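Local atomic coordinates of hemolysin-related protein (Vibrio cholerae serotype O1, PDB entry 6MLT), a protein that probably helps Vibrio cholerae biofilms adhere, as a secreted, metal-binding matrix protein that carries a beta-propeller and a carbohydrate-binding beta-prism lectin domain. Residues W222-A227 with S275-V279; V241-L245 with G449-V453; I476-A480 with V491-D495. All blocks are in the same frame, centred on the assembly; numbering follows the deposited sequence.

Contact 1 (W222-A227 with S275-V279); sequences WFSSVA and SVQAV
Gln-277 reaches from 275-279 to the backbone of 222-227, and its side chain can be followed atom by atom. CB leaves the strand to one side of the partner segment, and a bend at chi2 (72°) swings the amide round toward it. CD stands 3.9 Å from both Phe-223 O and Ser-225 OG. At the tip the two amide atoms divide the work. NE2 donates to Phe-223 O at 2.9 Å, with the acceptor close to the amide plane but the donor well above the carbonyl plane of Phe-223; it also bonds Ser-240 OG. OE1 accepts from Ser-225 OG at 2.8 Å, nearly in line with its own carbonyl. Three bonds thus fix the rotation of a buried amide. Beyond it, Phe-223 N donates to Ser-275 O (2.8 Å), an oxygen that also lies at the edge of the phenyl ring, while Val-276 CG2 packs on Phe-223 CB at 3.7 Å. Val-279 sends CG1 to Ala-227 CB and CG2 to Ser-225 CB. The strands 224-227 and 277-279 run at 10° with axes 7.2 Å apart, too wide for a shared sheet; they are first strands of successive four-stranded sheets, side by side as the inner strands of neighbouring beta-propeller blades.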
loop_
_atom_site.group_PDB
_atom_site.type_symbol
_atom_site.label_atom_id
_atom_site.label_comp_id
_atom_site.label_asym_id
_atom_site.label_seq_id
_atom_site.Cartn_x
_atom_site.Cartn_y
_atom_site.Cartn_z
ATOM N N TRP A 222 -10.489 11.094 10.386
ATOM C CA TRP A 222 -10.360 11.503 8.993
ATOM C C TRP A 222 -9.684 10.372 8.215
ATOM O O TRP A 222 -10.136 9.228 8.342
ATOM C CB TRP A 222 -9.656 12.859 8.932
ATOM C CG TRP A 222 -10.590 14.007 9.148
ATOM C CD1 TRP A 222 -11.259 14.318 10.293
ATOM C CD2 TRP A 222 -10.959 15.001 8.183
ATOM N NE1 TRP A 222 -12.023 15.444 10.102
ATOM C CE2 TRP A 222 -11.852 15.885 8.815
ATOM C CE3 TRP A 222 -10.619 15.226 6.846
ATOM C CZ2 TRP A 222 -12.411 16.979 8.158
ATOM C CZ3 TRP A 222 -11.173 16.319 6.195
ATOM C CH2 TRP A 222 -12.056 17.176 6.850
ATOM N N PHE A 223 -8.635 10.622 7.439
ATOM C CA PHE A 223 -8.159 9.640 6.484
ATOM C C PHE A 223 -7.349 8.549 7.166
ATOM O O PHE A 223 -6.755 8.742 8.235
ATOM C CB PHE A 223 -7.334 10.328 5.396
ATOM C CG PHE A 223 -8.139 11.287 4.566
ATOM C CD1 PHE A 223 -8.949 10.818 3.548
ATOM C CD2 PHE A 223 -8.113 12.648 4.819
ATOM C CE1 PHE A 223 -9.711 11.694 2.791
ATOM C CE2 PHE A 223 -8.878 13.523 4.064
ATOM C CZ PHE A 223 -9.671 13.040 3.049
ATOM N N SER A 224 -7.347 7.384 6.533
ATOM C CA SER A 224 -6.679 6.212 7.047
ATOM C C SER A 224 -5.853 5.581 5.939
ATOM O O SER A 224 -6.032 5.866 4.749
ATOM C CB SER A 224 -7.691 5.199 7.604
ATOM O OG SER A 224 -8.578 4.773 6.586
ATOM N N SER A 225 -4.923 4.740 6.370
ATOM C CA SER A 225 -4.050 3.955 5.516
ATOM C C SER A 225 -4.054 2.531 6.044
ATOM O O SER A 225 -4.179 2.309 7.250
ATOM C CB SER A 225 -2.604 4.492 5.530
ATOM O OG SER A 225 -2.538 5.860 5.171
ATOM N N VAL A 226 -3.897 1.566 5.147
ATOM C CA VAL A 226 -3.722 0.174 5.534
ATOM C C VAL A 226 -2.322 -0.242 5.119
ATOM O O VAL A 226 -1.832 0.165 4.059
ATOM C CB VAL A 226 -4.805 -0.736 4.915
ATOM C CG1 VAL A 226 -4.765 -0.685 3.402
ATOM C CG2 VAL A 226 -4.657 -2.160 5.414
ATOM N N ALA A 227 -1.668 -1.025 5.970
ATOM C CA ALA A 227 -0.299 -1.448 5.725
ATOM C C ALA A 227 0.033 -2.564 6.701
ATOM O O ALA A 227 -0.681 -2.795 7.679
ATOM C CB ALA A 227 0.691 -0.295 5.880
ATOM N N SER A 275 -4.667 15.070 9.400
ATOM C CA SER A 275 -5.846 14.416 8.842
ATOM C C SER A 275 -5.529 13.205 7.980
ATOM O O SER A 275 -6.442 12.419 7.694
ATOM C CB SER A 275 -6.659 15.395 7.981
ATOM O OG SER A 275 -6.099 15.519 6.678
ATOM N N VAL A 276 -4.279 13.041 7.545
ATOM C CA VAL A 276 -3.940 12.049 6.532
ATOM C C VAL A 276 -2.466 11.714 6.681
ATOM O O VAL A 276 -1.678 12.525 7.177
ATOM C CB VAL A 276 -4.272 12.575 5.110
ATOM C CG1 VAL A 276 -3.419 13.790 4.771
ATOM C CG2 VAL A 276 -4.086 11.483 4.055
ATOM N N GLN A 277 -2.102 10.499 6.272
ATOM C CA GLN A 277 -0.733 10.020 6.328
ATOM C C GLN A 277 -0.371 9.354 5.014
ATOM O O GLN A 277 -1.240 8.959 4.230
ATOM C CB GLN A 277 -0.514 8.984 7.446
ATOM C CG GLN A 277 -1.530 8.994 8.549
ATOM C CD GLN A 277 -2.902 8.442 8.137
ATOM O OE1 GLN A 277 -3.030 7.654 7.203
ATOM N NE2 GLN A 277 -3.928 8.875 8.839
ATOM N N ALA A 278 0.934 9.237 4.793
ATOM C CA ALA A 278 1.500 8.327 3.810
ATOM C C ALA A 278 2.294 7.267 4.561
ATOM O O ALA A 278 2.919 7.560 5.584
ATOM C CB ALA A 278 2.392 9.067 2.802
ATOM N N VAL A 279 2.241 6.031 4.070
ATOM C CA VAL A 279 2.891 4.894 4.713
ATOM C C VAL A 279 3.708 4.174 3.652
ATOM O O VAL A 279 3.159 3.753 2.626
ATOM C CB VAL A 279 1.867 3.938 5.349
ATOM C CG1 VAL A 279 2.572 2.790 6.067
ATOM C CG2 VAL A 279 0.938 4.706 6.293
#

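Contact 2 (V241-L245 with G449-V453)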
loop_
_atom_site.group_PDB
_atom_site.type_symbol
_atom_site.label_atom_id
_atom_site.label_comp_id
_atom_site.label_asym_id
_atom_site.label_seq_id
_atom_site.Cartn_x
_atom_site.Cartn_y
_atom_site.Cartn_z
ATOM N N VAL A 241 -6.804 11.789 13.631
ATOM C CA VAL A 241 -7.861 12.641 14.171
ATOM C C VAL A 241 -7.308 14.060 14.245
ATOM O O VAL A 241 -6.469 14.338 15.112
ATOM C CB VAL A 241 -8.322 12.160 15.555
ATOM C CG1 VAL A 241 -9.414 13.073 16.108
ATOM C CG2 VAL A 241 -8.807 10.718 15.486
ATOM N N PRO A 242 -7.725 14.981 13.379
ATOM C CA PRO A 242 -7.100 16.312 13.378
ATOM C C PRO A 242 -7.618 17.239 14.462
ATOM O O PRO A 242 -6.881 18.099 14.955
ATOM C CB PRO A 242 -7.435 16.854 11.981
ATOM C CG PRO A 242 -8.669 16.120 11.565
ATOM C CD PRO A 242 -8.571 14.758 12.193
ATOM N N ALA A 243 -8.878 17.070 14.850
ATOM C CA ALA A 243 -9.501 17.966 15.815
ATOM C C ALA A 243 -9.319 19.415 15.367
ATOM O O ALA A 243 -9.412 19.709 14.172
ATOM C CB ALA A 243 -8.918 17.727 17.210
ATOM N N SER A 244 -9.059 20.330 16.297
ATOM C CA SER A 244 -8.877 21.730 15.944
ATOM C C SER A 244 -7.759 22.320 16.787
ATOM O O SER A 244 -7.347 21.753 17.799
ATOM C CB SER A 244 -10.164 22.533 16.154
ATOM O OG SER A 244 -10.372 22.749 17.539
ATOM N N LEU A 245 -7.276 23.486 16.363
ATOM C CA LEU A 245 -6.162 24.102 17.063
ATOM C C LEU A 245 -6.534 24.502 18.484
ATOM O O LEU A 245 -5.650 24.599 19.338
ATOM C CB LEU A 245 -5.667 25.317 16.283
ATOM C CG LEU A 245 -4.342 25.939 16.736
ATOM C CD1 LEU A 245 -3.213 24.917 16.735
ATOM C CD2 LEU A 245 -4.001 27.115 15.830
ATOM N N GLY A 449 1.093 17.992 10.699
ATOM C CA GLY A 449 0.212 18.594 11.671
ATOM C C GLY A 449 0.111 20.092 11.476
ATOM O O GLY A 449 0.423 20.629 10.408
ATOM N N TYR A 450 -0.336 20.783 12.530
ATOM C CA TYR A 450 -0.412 22.244 12.457
ATOM C C TYR A 450 0.965 22.882 12.308
ATOM O O TYR A 450 1.091 23.925 11.653
ATOM C CB TYR A 450 -1.106 22.806 13.697
ATOM C CG TYR A 450 -2.614 22.783 13.610
ATOM C CD1 TYR A 450 -3.299 23.752 12.887
ATOM C CD2 TYR A 450 -3.353 21.801 14.253
ATOM C CE1 TYR A 450 -4.682 23.741 12.803
ATOM C CE2 TYR A 450 -4.738 21.779 14.171
ATOM C CZ TYR A 450 -5.393 22.749 13.448
ATOM O OH TYR A 450 -6.763 22.728 13.370
ATOM N N TYR A 451 2.000 22.270 12.891
ATOM C CA TYR A 451 3.318 22.885 13.018
ATOM C C TYR A 451 4.451 22.163 12.297
ATOM O O TYR A 451 5.477 22.801 12.022
ATOM C CB TYR A 451 3.718 22.990 14.501
ATOM C CG TYR A 451 2.752 23.763 15.383
ATOM C CD1 TYR A 451 2.132 24.920 14.936
ATOM C CD2 TYR A 451 2.478 23.333 16.673
ATOM C CE1 TYR A 451 1.249 25.622 15.753
ATOM C CE2 TYR A 451 1.607 24.021 17.494
ATOM C CZ TYR A 451 0.993 25.162 17.029
ATOM O OH TYR A 451 0.129 25.846 17.847
ATOM N N ALA A 452 4.327 20.867 12.011
ATOM C CA ALA A 452 5.466 20.126 11.484
ATOM C C ALA A 452 5.011 18.862 10.773
ATOM O O ALA A 452 3.895 18.371 10.975
ATOM C CB ALA A 452 6.450 19.754 12.596
ATOM N N VAL A 453 5.918 18.334 9.953
ATOM C CA VAL A 453 5.788 17.017 9.337
ATOM C C VAL A 453 6.610 16.044 10.172
ATOM O O VAL A 453 7.818 16.237 10.348
ATOM C CB VAL A 453 6.260 17.031 7.875
ATOM C CG1 VAL A 453 6.228 15.617 7.276
ATOM C CG2 VAL A 453 5.415 17.989 7.044
HETATM O O HOH W 1 -7.852 20.519 11.976
#
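Tyr-450 OH and Ala-243 O share water 1, each at 2.8 Å, and the water donates to Ala-243 O. The direct distance from Ala-243 O to Tyr-450 OH is 4.1 Å, so the water spans a gap that the two oxygens do not close themselves. Leu-245 N lies 3.1 Å from the same hydroxyl, and Ser-244 CA also packs against it, so backbone of 243-245 lines the phenol oxygen.

The remainder of the tyrosine serves as an apolar surface. Leu-245 CD1 sits over one face of the ring, 3.9 Å from its centroid and 15° off the normal, a CH-pi contact; CB of the same leucine approaches the hydroxyl end, 3.8 Å from Tyr-450 CZ. With CG anti to the backbone N (chi1 -169°), Leu-245 runs obliquely across the ring from CZ toward CG. Its CD1 then meets a second tyrosine, Tyr-451 OH at 3.6 Å, and the two side chains cross at about a right angle. Pro-242 O lies at the edge of the Tyr-450 ring.

Residues 449-451 make the turn between strands 443-448 and 452-457, closed by Gly-449 N donating to Ala-452 O at 2.8 Å, and Asn-271 bonds the backbone at Tyr-451 N and Ala-452 O. The contact therefore joins the loops of two sheets through one amphipathic ring, whose face is covered by leucine carbon while its hydroxyl is held through water.

Contact 3 (I476-A480 with V491-D495); sequences IGVSA and VLVQD
Ser-479 and Leu-492 form the tight part of this contact, an antiparallel hydrogen-bonded pair. Leu-492 N donates to Ser-479 O at 2.8 Å and 174°, and Ser-479 N returns a bond to Leu-492 O at 3.1 Å. Next to it Ala-480 and Val-491 make a regular non-hydrogen-bonded pair, their CA atoms 4.7 Å apart. Ser-479 and Leu-492 share a face of the sheet: Ser-479 OG lies 3.6 Å from Leu-492 CB and is hydrogen-bonded to Pro-524 O. The leucine's two torsions (chi1 -64°, chi2 77°) together lay CD1 over the partner strand, against Ser-479 O and Ala-480 C. On the other face the side chains of Val-478 and Val-493 lie side by side, CG1 to CG1 3.9 Å.

Toward Ile-476 the strands spread, and water 2 takes over. It donates to Gly-477 O and accepts from Gln-494 N, each at 2.8 Å, bridging two backbone atoms that stand 4.4 Å apart. Past the water, Ile-476 CG1 reaches Gln-494 O at 3.5 Å. The amide of Gln-494 leads away instead, NE2 donating to Asp-495 O and Asn-515 O. Direct pairing thus gives way to a water between buried residues, satisfying backbone groups where this hairpin of strands 478-481 and 490-494 opens.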
loop_
_atom_site.group_PDB
_atom_site.type_symbol
_atom_site.label_atom_id
_atom_site.label_comp_id
_atom_site.label_asym_id
_atom_site.label_seq_id
_atom_site.Cartn_x
_atom_site.Cartn_y
_atom_site.Cartn_z
ATOM N N ILE A 476 -3.140 19.422 6.193
ATOM C CA ILE A 476 -2.522 19.348 4.875
ATOM C C ILE A 476 -1.939 17.958 4.637
ATOM O O ILE A 476 -1.464 17.282 5.559
ATOM C CB ILE A 476 -1.448 20.438 4.703
ATOM C CG1 ILE A 476 -0.926 20.481 3.258
ATOM C CG2 ILE A 476 -0.282 20.221 5.675
ATOM C CD1 ILE A 476 -1.980 20.881 2.217
ATOM N N GLY A 477 -1.991 17.526 3.386
ATOM C CA GLY A 477 -1.599 16.180 3.039
ATOM C C GLY A 477 -0.122 16.044 2.705
ATOM O O GLY A 477 0.612 17.022 2.586
ATOM N N VAL A 478 0.283 14.786 2.565
ATOM C CA VAL A 478 1.616 14.399 2.133
ATOM C C VAL A 478 1.455 13.217 1.188
ATOM O O VAL A 478 0.423 12.543 1.171
ATOM C CB VAL A 478 2.525 14.010 3.318
ATOM C CG1 VAL A 478 2.754 15.208 4.231
ATOM C CG2 VAL A 478 1.915 12.854 4.102
ATOM N N SER A 479 2.495 12.967 0.395
ATOM C CA SER A 479 2.572 11.758 -0.416
ATOM C C SER A 479 4.025 11.308 -0.449
ATOM O O SER A 479 4.902 11.932 0.155
ATOM C CB SER A 479 2.017 11.989 -1.826
ATOM O OG SER A 479 2.856 12.859 -2.557
ATOM N N ALA A 480 4.278 10.213 -1.162
ATOM C CA ALA A 480 5.593 9.589 -1.169
ATOM C C ALA A 480 5.983 9.220 -2.591
ATOM O O ALA A 480 5.130 8.880 -3.417
ATOM C CB ALA A 480 5.617 8.335 -0.293
ATOM N N VAL A 491 9.544 12.076 0.899
ATOM C CA VAL A 491 8.259 12.618 1.321
ATOM C C VAL A 491 8.000 13.919 0.574
ATOM O O VAL A 491 8.880 14.785 0.477
ATOM C CB VAL A 491 8.223 12.871 2.841
ATOM C CG1 VAL A 491 6.809 13.254 3.281
ATOM C CG2 VAL A 491 8.725 11.657 3.603
ATOM N N LEU A 492 6.777 14.065 0.072
ATOM C CA LEU A 492 6.339 15.277 -0.605
ATOM C C LEU A 492 5.376 16.003 0.319
ATOM O O LEU A 492 4.372 15.424 0.742
ATOM C CB LEU A 492 5.661 14.961 -1.938
ATOM C CG LEU A 492 6.507 14.307 -3.026
ATOM C CD1 LEU A 492 6.723 12.826 -2.747
ATOM C CD2 LEU A 492 5.826 14.499 -4.364
ATOM N N VAL A 493 5.691 17.260 0.632
ATOM C CA VAL A 493 4.967 18.028 1.632
ATOM C C VAL A 493 4.653 19.408 1.065
ATOM O O VAL A 493 5.284 19.880 0.119
ATOM C CB VAL A 493 5.758 18.162 2.955
ATOM C CG1 VAL A 493 6.224 16.799 3.442
ATOM C CG2 VAL A 493 6.946 19.108 2.793
ATOM N N GLN A 494 3.684 20.063 1.692
ATOM C CA GLN A 494 3.181 21.361 1.271
ATOM C C GLN A 494 2.889 22.181 2.518
ATOM O O GLN A 494 2.384 21.642 3.510
ATOM C CB GLN A 494 1.905 21.196 0.434
ATOM C CG GLN A 494 1.174 22.490 0.112
ATOM C CD GLN A 494 1.900 23.305 -0.940
ATOM O OE1 GLN A 494 2.314 22.776 -1.969
ATOM N NE2 GLN A 494 2.076 24.591 -0.680
ATOM N N ASP A 495 3.218 23.476 2.486
ATOM C CA ASP A 495 2.729 24.369 3.534
ATOM C C ASP A 495 2.066 25.589 2.903
ATOM O O ASP A 495 1.479 25.474 1.825
ATOM C CB ASP A 495 3.844 24.734 4.530
ATOM C CG ASP A 495 4.949 25.621 3.953
ATOM O OD1 ASP A 495 4.908 26.035 2.776
ATOM O OD2 ASP A 495 5.880 25.915 4.737
HETATM O O HOH W 2 2.417 18.786 3.883
#

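The contacts lie in three successive four-stranded antiparallel sheets of the beta-propeller part of the chain, with centres 12 to 14 Å apart. Contacts 1 and 2 both join the sheet begun by strand 224-227 to the one begun by strand 277-279; they interleave along the chain and meet where Trp-222 CD1 packs on Pro-242 CD at 3.3 Å. Contact 3 follows later, within the sheet of strands 478-481 and 490-494, and touches both others through Val-276 on Gly-477 and Val-453 on Val-493. The middle sheet resumes only after the beta-prism lectin sequence, so contact 2, but not contact 1, pairs residues from before and after that insertion, consistent with a propeller that stays continuous around it.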